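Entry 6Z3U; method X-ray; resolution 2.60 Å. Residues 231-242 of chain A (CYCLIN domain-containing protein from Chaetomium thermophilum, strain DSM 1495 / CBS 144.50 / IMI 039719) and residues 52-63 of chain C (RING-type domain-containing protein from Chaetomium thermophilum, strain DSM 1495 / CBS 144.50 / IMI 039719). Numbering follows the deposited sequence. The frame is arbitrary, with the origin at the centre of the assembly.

Chain A, residues 231-242: YFHFTPSQIMLA
Chain C, residues 52-63: FEAFAGLAVFIE

A helix N-terminus can read the main-chain carbonyls of a turn in a partner chain, and the contact between the cyclin-domain and RING-type-domain proteins of Chaetomium thermophilum is a compact example. The strongest link comes from A:Gln238, whose NE2 donates to the carbonyl of C:Val60 (NE2 to O 2.5 Å, N-H...O angle 142°). The same amide nitrogen makes a weak but nearly straight bond to C:Leu58, with NE2 to O 3.4 Å and an angle of 172°. CA-to-CB of A:Gln238 points sideways, and chi1 m, chi2 t and chi3 near -3° bring the amide to the turn. The other polar atom of the same amide is engaged within chain A: OE1 accepts from the backbone N of A:Thr235 at 3.0 Å. One side chain thus braces its own helix start and grips the partner's loop.

Two hydroxyls extend the pattern through weak bonds. A:Thr235, chi1 m, donates from OG1 to the O of C:Gly57 at 3.2 Å, and A:Ser237, chi1 p, donates from OG to the O of C:Ala56 at 3.3 Å. All four acceptors are main-chain carbonyls, so this part of the recognition depends on how the loop is folded.

That fold is specified closely. In chain C, residues 52-55 end a helix, and C:Ala56 is the first residue to leave helical phi/psi. A type II turn from C:Phe55 to C:Leu58, closed by C:Leu58 N to C:Phe55 O at 3.1 Å, runs into a type I turn from C:Gly57 to C:Val60, whose closing bond, C:Val60 N to C:Gly57 O at 3.3 Å, is weak. C:Phe61 then occupies the N-cap position of a helix beginning at C:Ile62. In chain A, a weakly bonded helical segment at about 231-233 gives way to extended phi/psi at A:Phe234 (-140/155) and A:Thr235 (-86/150). A:Thr235 is the N-cap residue of the helix from A:Pro236 onward, and its O accepts from A:Ile239 N at 2.7 Å.

The chains run in opposing register: CA atoms pair A:His233 with C:Ile62 (5.6 Å), A:Thr235 with C:Gly57 (6.0 Å) and A:Ser237 with C:Ala54 (4.8 Å). Glycine suits the middle pairing twice over. Its phi of 78° favours it, and an ideal CB would lie 2.7 Å from A:Thr235 CG2, a clash. Close by, A:Ser237 CB packs 3.0 Å from the O of C:Ala54.

Van der Waals packing flanks this polar centre. C:Ile62, whose CA-to-CB bond points toward chain A and whose rotamer is chi1 m, chi2 t, covers the backbone before the helix: its CG2 lies 3.5 Å from the O of A:Phe232, its CB 3.5 Å from the O of A:His233, and its CD1 3.6 Å from the N of A:Phe234. Further along the chain A helix, A:Leu241 (m, t) meets C:Leu58 in an apolar contact, CD1 to CD2 at 3.8 Å. Together the stretches bury 566 Å².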

ATOM      1  N   TYR A 231      17.144   4.533  -5.857  1.00 54.18           N
ATOM      2  CA  TYR A 231      15.712   4.385  -6.101  1.00 49.40           C
ATOM      3  C   TYR A 231      15.221   5.316  -7.201  1.00 51.90           C
ATOM      4  O   TYR A 231      14.282   4.972  -7.928  1.00 49.40           O
ATOM      5  CB  TYR A 231      14.930   4.647  -4.812  1.00 48.11           C
ATOM      6  CG  TYR A 231      14.858   3.468  -3.868  1.00 44.20           C
ATOM      7  CD1 TYR A 231      15.979   2.694  -3.603  1.00 47.87           C
ATOM      8  CD2 TYR A 231      13.669   3.139  -3.231  1.00 43.03           C
ATOM      9  CE1 TYR A 231      15.915   1.619  -2.739  1.00 40.54           C
ATOM     10  CE2 TYR A 231      13.597   2.067  -2.363  1.00 45.07           C
ATOM     11  CZ  TYR A 231      14.723   1.312  -2.119  1.00 41.08           C
ATOM     12  OH  TYR A 231      14.656   0.244  -1.258  1.00 45.36           O
ATOM     13  N   PHE A 232      15.844   6.487  -7.349  1.00 54.87           N
ATOM     14  CA  PHE A 232      15.348   7.480  -8.292  1.00 56.95           C
ATOM     15  C   PHE A 232      15.678   7.145  -9.742  1.00 57.66           C
ATOM     16  O   PHE A 232      14.986   7.626 -10.646  1.00 58.88           O
ATOM     17  CB  PHE A 232      15.924   8.863  -7.967  1.00 54.39           C
ATOM     18  CG  PHE A 232      15.581   9.359  -6.591  1.00 47.60           C
ATOM     19  CD1 PHE A 232      14.262   9.536  -6.208  1.00 44.67           C
ATOM     20  CD2 PHE A 232      16.583   9.669  -5.687  1.00 39.90           C
ATOM     21  CE1 PHE A 232      13.950   9.997  -4.944  1.00 38.57           C
ATOM     22  CE2 PHE A 232      16.275  10.130  -4.425  1.00 39.15           C
ATOM     23  CZ  PHE A 232      14.958  10.296  -4.053  1.00 37.63           C
ATOM     24  N   HIS A 233      16.707   6.331  -9.984  1.00 61.76           N
ATOM     25  CA  HIS A 233      17.164   6.050 -11.334  1.00 61.87           C
ATOM     26  C   HIS A 233      17.039   4.590 -11.741  1.00 61.18           C
ATOM     27  O   HIS A 233      17.249   4.280 -12.919  1.00 54.22           O
ATOM     28  CB  HIS A 233      18.631   6.480 -11.493  1.00 65.49           C
ATOM     29  CG  HIS A 233      18.922   7.836 -10.933  1.00 57.82           C
ATOM     30  ND1 HIS A 233      18.272   8.973 -11.361  1.00 52.53           N
ATOM     31  CD2 HIS A 233      19.790   8.237  -9.974  1.00 64.11           C
ATOM     32  CE1 HIS A 233      18.728  10.016 -10.692  1.00 63.41           C
ATOM     33  NE2 HIS A 233      19.651   9.597  -9.844  1.00 64.47           N
ATOM     34  N   PHE A 234      16.703   3.691 -10.819  1.00 55.52           N
ATOM     35  CA  PHE A 234      16.677   2.267 -11.116  1.00 51.12           C
ATOM     36  C   PHE A 234      15.471   1.620 -10.454  1.00 49.88           C
ATOM     37  O   PHE A 234      14.944   2.114  -9.455  1.00 50.47           O
ATOM     38  CB  PHE A 234      17.968   1.581 -10.655  1.00 48.01           C
ATOM     39  CG  PHE A 234      19.212   2.205 -11.213  1.00 49.92           C
ATOM     40  CD1 PHE A 234      19.611   1.942 -12.514  1.00 52.74           C
ATOM     41  CD2 PHE A 234      19.983   3.056 -10.440  1.00 54.50           C
ATOM     42  CE1 PHE A 234      20.755   2.516 -13.032  1.00 58.10           C
ATOM     43  CE2 PHE A 234      21.129   3.633 -10.953  1.00 65.81           C
ATOM     44  CZ  PHE A 234      21.516   3.362 -12.251  1.00 69.44           C
ATOM     45  N   THR A 235      15.044   0.525 -11.029  1.00 52.30           N
ATOM     46  CA  THR A 235      13.908  -0.277 -10.606  1.00 44.10           C
ATOM     47  C   THR A 235      14.337  -1.272  -9.531  1.00 46.46           C
ATOM     48  O   THR A 235      15.491  -1.708  -9.511  1.00 58.32           O
ATOM     49  CB  THR A 235      13.333  -1.022 -11.807  1.00 48.65           C
ATOM     50  OG1 THR A 235      12.915  -0.072 -12.795  1.00 56.68           O
ATOM     51  CG2 THR A 235      12.147  -1.881 -11.422  1.00 56.09           C
ATOM     52  N   PRO A 236      13.440  -1.642  -8.608  1.00 43.29           N
ATOM     53  CA  PRO A 236      13.818  -2.645  -7.595  1.00 50.89           C
ATOM     54  C   PRO A 236      14.472  -3.886  -8.177  1.00 50.06           C
ATOM     55  O   PRO A 236      15.418  -4.414  -7.580  1.00 49.79           O
ATOM     56  CB  PRO A 236      12.480  -2.960  -6.917  1.00 50.49           C
ATOM     57  CG  PRO A 236      11.739  -1.669  -6.991  1.00 55.76           C
ATOM     58  CD  PRO A 236      12.121  -1.047  -8.316  1.00 54.11           C
ATOM     59  N   SER A 237      13.999  -4.371  -9.326  1.00 47.16           N
ATOM     60  CA  SER A 237      14.675  -5.490  -9.973  1.00 45.92           C
ATOM     61  C   SER A 237      16.086  -5.095 -10.386  1.00 49.79           C
ATOM     62  O   SER A 237      17.038  -5.858 -10.192  1.00 52.27           O
ATOM     63  CB  SER A 237      13.881  -5.963 -11.190  1.00 48.60           C
ATOM     64  OG  SER A 237      13.809  -4.950 -12.179  1.00 47.01           O
ATOM     65  N   GLN A 238      16.238  -3.896 -10.952  1.00 45.56           N
ATOM     66  CA  GLN A 238      17.557  -3.433 -11.365  1.00 42.01           C
ATOM     67  C   GLN A 238      18.477  -3.263 -10.161  1.00 56.62           C
ATOM     68  O   GLN A 238      19.628  -3.713 -10.175  1.00 57.24           O
ATOM     69  CB  GLN A 238      17.420  -2.122 -12.139  1.00 46.05           C
ATOM     70  CG  GLN A 238      16.679  -2.269 -13.459  1.00 42.60           C
ATOM     71  CD  GLN A 238      16.328  -0.935 -14.089  1.00 42.09           C
ATOM     72  OE1 GLN A 238      16.591   0.121 -13.517  1.00 42.06           O
ATOM     73  NE2 GLN A 238      15.729  -0.978 -15.271  1.00 46.15           N
ATOM     74  N   ILE A 239      17.985  -2.608  -9.107  1.00 51.23           N
ATOM     75  CA  ILE A 239      18.783  -2.447  -7.895  1.00 49.46           C
ATOM     76  C   ILE A 239      19.092  -3.805  -7.277  1.00 51.40           C
ATOM     77  O   ILE A 239      20.218  -4.062  -6.834  1.00 51.89           O
ATOM     78  CB  ILE A 239      18.057  -1.527  -6.894  1.00 45.39           C
ATOM     79  CG1 ILE A 239      17.894  -0.125  -7.484  1.00 47.23           C
ATOM     80  CG2 ILE A 239      18.814  -1.470  -5.576  1.00 51.08           C
ATOM     81  CD1 ILE A 239      17.010   0.784  -6.661  1.00 47.09           C
ATOM     82  N   MET A 240      18.095  -4.692  -7.232  1.00 57.64           N
ATOM     83  CA  MET A 240      18.294  -6.009  -6.635  1.00 54.82           C
ATOM     84  C   MET A 240      19.396  -6.777  -7.354  1.00 51.27           C
ATOM     85  O   MET A 240      20.288  -7.348  -6.717  1.00 49.54           O
ATOM     86  CB  MET A 240      16.981  -6.793  -6.657  1.00 56.70           C
ATOM     87  CG  MET A 240      17.101  -8.224  -6.170  1.00 52.86           C
ATOM     88  SD  MET A 240      17.509  -9.368  -7.498  1.00 40.91           S
ATOM     89  CE  MET A 240      18.798 -10.336  -6.724  1.00 57.09           C
ATOM     90  N   LEU A 241      19.344  -6.812  -8.688  1.00 54.03           N
ATOM     91  CA  LEU A 241      20.389  -7.491  -9.447  1.00 54.94           C
ATOM     92  C   LEU A 241      21.749  -6.838  -9.231  1.00 54.37           C
ATOM     93  O   LEU A 241      22.776  -7.528  -9.224  1.00 54.93           O
ATOM     94  CB  LEU A 241      20.033  -7.502 -10.935  1.00 54.23           C
ATOM     95  CG  LEU A 241      18.850  -8.383 -11.347  1.00 49.90           C
ATOM     96  CD1 LEU A 241      18.384  -8.032 -12.750  1.00 47.17           C
ATOM     97  CD2 LEU A 241      19.217  -9.857 -11.262  1.00 44.99           C
ATOM     98  N   ALA A 242      21.777  -5.517  -9.038  1.00 61.00           N
ATOM     99  CA  ALA A 242      23.048  -4.831  -8.830  1.00 53.27           C
ATOM    100  C   ALA A 242      23.681  -5.228  -7.503  1.00 55.08           C
ATOM    101  O   ALA A 242      24.887  -5.495  -7.439  1.00 57.88           O
ATOM    102  CB  ALA A 242      22.841  -3.319  -8.896  1.00 57.48           C
TER
ATOM    103  N   PHE C  52       7.500 -11.637  -9.108  1.00 52.28           N
ATOM    104  CA  PHE C  52       7.060 -10.445  -9.823  1.00 46.85           C
ATOM    105  C   PHE C  52       7.995  -9.274  -9.555  1.00 49.92           C
ATOM    106  O   PHE C  52       8.504  -8.639 -10.486  1.00 50.95           O
ATOM    107  CB  PHE C  52       5.629 -10.092  -9.419  1.00 47.80           C
ATOM    108  CG  PHE C  52       5.123  -8.819 -10.032  1.00 49.50           C
ATOM    109  CD1 PHE C  52       4.683  -8.796 -11.345  1.00 53.86           C
ATOM    110  CD2 PHE C  52       5.080  -7.649  -9.295  1.00 44.84           C
ATOM    111  CE1 PHE C  52       4.214  -7.626 -11.913  1.00 59.30           C
ATOM    112  CE2 PHE C  52       4.610  -6.476  -9.857  1.00 54.73           C
ATOM    113  CZ  PHE C  52       4.177  -6.464 -11.167  1.00 59.90           C
ATOM    114  N   GLU C  53       8.242  -8.978  -8.278  1.00 52.62           N
ATOM    115  CA  GLU C  53       9.086  -7.841  -7.933  1.00 48.32           C
ATOM    116  C   GLU C  53      10.516  -8.042  -8.411  1.00 50.91           C
ATOM    117  O   GLU C  53      11.227  -7.062  -8.662  1.00 57.57           O
ATOM    118  CB  GLU C  53       9.041  -7.609  -6.422  1.00 46.28           C
ATOM    119  CG  GLU C  53       7.650  -7.227  -5.919  1.00 55.01           C
ATOM    120  CD  GLU C  53       7.563  -7.145  -4.407  1.00 45.14           C
ATOM    121  OE1 GLU C  53       8.610  -7.270  -3.740  1.00 62.54           O
ATOM    122  OE2 GLU C  53       6.441  -6.963  -3.888  1.00 37.57           O
ATOM    123  N   ALA C  54      10.956  -9.297  -8.546  1.00 60.58           N
ATOM    124  CA  ALA C  54      12.311  -9.561  -9.022  1.00 57.02           C
ATOM    125  C   ALA C  54      12.465  -9.230 -10.502  1.00 54.68           C
ATOM    126  O   ALA C  54      13.574  -8.921 -10.952  1.00 50.49           O
ATOM    127  CB  ALA C  54      12.683 -11.023  -8.771  1.00 49.19           C
ATOM    128  N   PHE C  55      11.377  -9.294 -11.271  1.00 53.01           N
ATOM    129  CA  PHE C  55      11.419  -9.010 -12.697  1.00 56.30           C
ATOM    130  C   PHE C  55      10.614  -7.783 -13.100  1.00 58.90           C
ATOM    131  O   PHE C  55      10.753  -7.324 -14.240  1.00 61.16           O
ATOM    132  CB  PHE C  55      10.904 -10.217 -13.498  1.00 57.49           C
ATOM    133  CG  PHE C  55      11.832 -11.399 -13.480  1.00 58.38           C
ATOM    134  CD1 PHE C  55      11.778 -12.325 -12.452  1.00 57.02           C
ATOM    135  CD2 PHE C  55      12.753 -11.587 -14.498  1.00 57.37           C
ATOM    136  CE1 PHE C  55      12.630 -13.416 -12.437  1.00 55.41           C
ATOM    137  CE2 PHE C  55      13.608 -12.674 -14.488  1.00 59.45           C
ATOM    138  CZ  PHE C  55      13.546 -13.590 -13.456  1.00 59.98           C
ATOM    139  N   ALA C  56       9.792  -7.234 -12.209  1.00 55.69           N
ATOM    140  CA  ALA C  56       8.963  -6.089 -12.560  1.00 54.23           C
ATOM    141  C   ALA C  56       9.834  -4.884 -12.882  1.00 55.24           C
ATOM    142  O   ALA C  56      10.548  -4.374 -12.013  1.00 54.98           O
ATOM    143  CB  ALA C  56       8.004  -5.766 -11.417  1.00 58.06           C
ATOM    144  N   GLY C  57       9.768  -4.430 -14.130  1.00 63.59           N
ATOM    145  CA  GLY C  57      10.550  -3.288 -14.556  1.00 58.94           C
ATOM    146  C   GLY C  57      12.006  -3.590 -14.819  1.00 61.25           C
ATOM    147  O   GLY C  57      12.856  -2.709 -14.648  1.00 49.82           O
ATOM    148  N   LEU C  58      12.323  -4.814 -15.245  1.00 61.88           N
ATOM    149  CA  LEU C  58      13.712  -5.152 -15.532  1.00 52.55           C
ATOM    150  C   LEU C  58      14.224  -4.369 -16.735  1.00 54.06           C
ATOM    151  O   LEU C  58      15.395  -3.973 -16.771  1.00 61.65           O
ATOM    152  CB  LEU C  58      13.848  -6.655 -15.773  1.00 60.52           C
ATOM    153  CG  LEU C  58      15.134  -7.312 -15.263  1.00 66.69           C
ATOM    154  CD1 LEU C  58      15.250  -8.741 -15.782  1.00 57.15           C
ATOM    155  CD2 LEU C  58      16.363  -6.500 -15.643  1.00 57.57           C
ATOM    156  N   ALA C  59      13.361  -4.131 -17.723  1.00 65.25           N
ATOM    157  CA  ALA C  59      13.713  -3.363 -18.911  1.00 55.29           C
ATOM    158  C   ALA C  59      13.106  -1.965 -18.876  1.00 59.44           C
ATOM    159  O   ALA C  59      12.877  -1.353 -19.922  1.00 54.83           O
ATOM    160  CB  ALA C  59      13.272  -4.098 -20.175  1.00 61.65           C
ATOM    161  N   VAL C  60      12.834  -1.454 -17.677  1.00 56.55           N
ATOM    162  CA  VAL C  60      12.347  -0.092 -17.496  1.00 57.94           C
ATOM    163  C   VAL C  60      13.577   0.779 -17.258  1.00 53.91           C
ATOM    164  O   VAL C  60      14.164   0.767 -16.175  1.00 62.22           O
ATOM    165  CB  VAL C  60      11.344   0.007 -16.348  1.00 58.24           C
ATOM    166  CG1 VAL C  60      11.119   1.461 -15.956  1.00 61.23           C
ATOM    167  CG2 VAL C  60      10.027  -0.637 -16.746  1.00 59.88           C
ATOM    168  N   PHE C  61      13.978   1.526 -18.282  1.00 57.46           N
ATOM    169  CA  PHE C  61      15.160   2.382 -18.216  1.00 61.38           C
ATOM    170  C   PHE C  61      14.695   3.777 -17.818  1.00 69.97           C
ATOM    171  O   PHE C  61      14.258   4.566 -18.660  1.00 72.71           O
ATOM    172  CB  PHE C  61      15.889   2.377 -19.553  1.00 74.55           C
ATOM    173  CG  PHE C  61      16.167   0.994 -20.081  1.00 75.55           C
ATOM    174  CD1 PHE C  61      16.885   0.083 -19.324  1.00 74.06           C
ATOM    175  CD2 PHE C  61      15.694   0.602 -21.322  1.00 70.39           C
ATOM    176  CE1 PHE C  61      17.137  -1.190 -19.801  1.00 71.55           C
ATOM    177  CE2 PHE C  61      15.942  -0.671 -21.804  1.00 60.76           C
ATOM    178  CZ  PHE C  61      16.663  -1.568 -21.042  1.00 73.76           C
ATOM    179  N   ILE C  62      14.804   4.088 -16.525  1.00 67.31           N
ATOM    180  CA  ILE C  62      14.204   5.311 -15.998  1.00 60.82           C
ATOM    181  C   ILE C  62      14.846   6.539 -16.630  1.00 72.53           C
ATOM    182  O   ILE C  62      14.154   7.474 -17.053  1.00 72.07           O
ATOM    183  CB  ILE C  62      14.320   5.338 -14.461  1.00 62.74           C
ATOM    184  CG1 ILE C  62      13.329   4.340 -13.852  1.00 65.11           C
ATOM    185  CG2 ILE C  62      14.094   6.750 -13.929  1.00 65.25           C
ATOM    186  CD1 ILE C  62      13.442   4.183 -12.346  1.00 73.46           C
ATOM    187  N   GLU C  63      16.177   6.554 -16.712  1.00 78.43           N
ATOM    188  CA  GLU C  63      16.874   7.735 -17.213  1.00 80.50           C
ATOM    189  C   GLU C  63      16.486   8.029 -18.657  1.00 81.89           C
ATOM    190  O   GLU C  63      16.080   9.150 -18.987  1.00 81.42           O
ATOM    191  CB  GLU C  63      18.386   7.541 -17.087  1.00 82.85           C
ATOM    192  CG  GLU C  63      19.209   8.668 -17.691  1.00 93.44           C
ATOM    193  CD  GLU C  63      20.669   8.612 -17.282  1.00 90.15           C
ATOM    194  OE1 GLU C  63      21.453   9.464 -17.754  1.00 93.45           O
ATOM    195  OE2 GLU C  63      21.032   7.718 -16.488  1.00 85.51           O
TER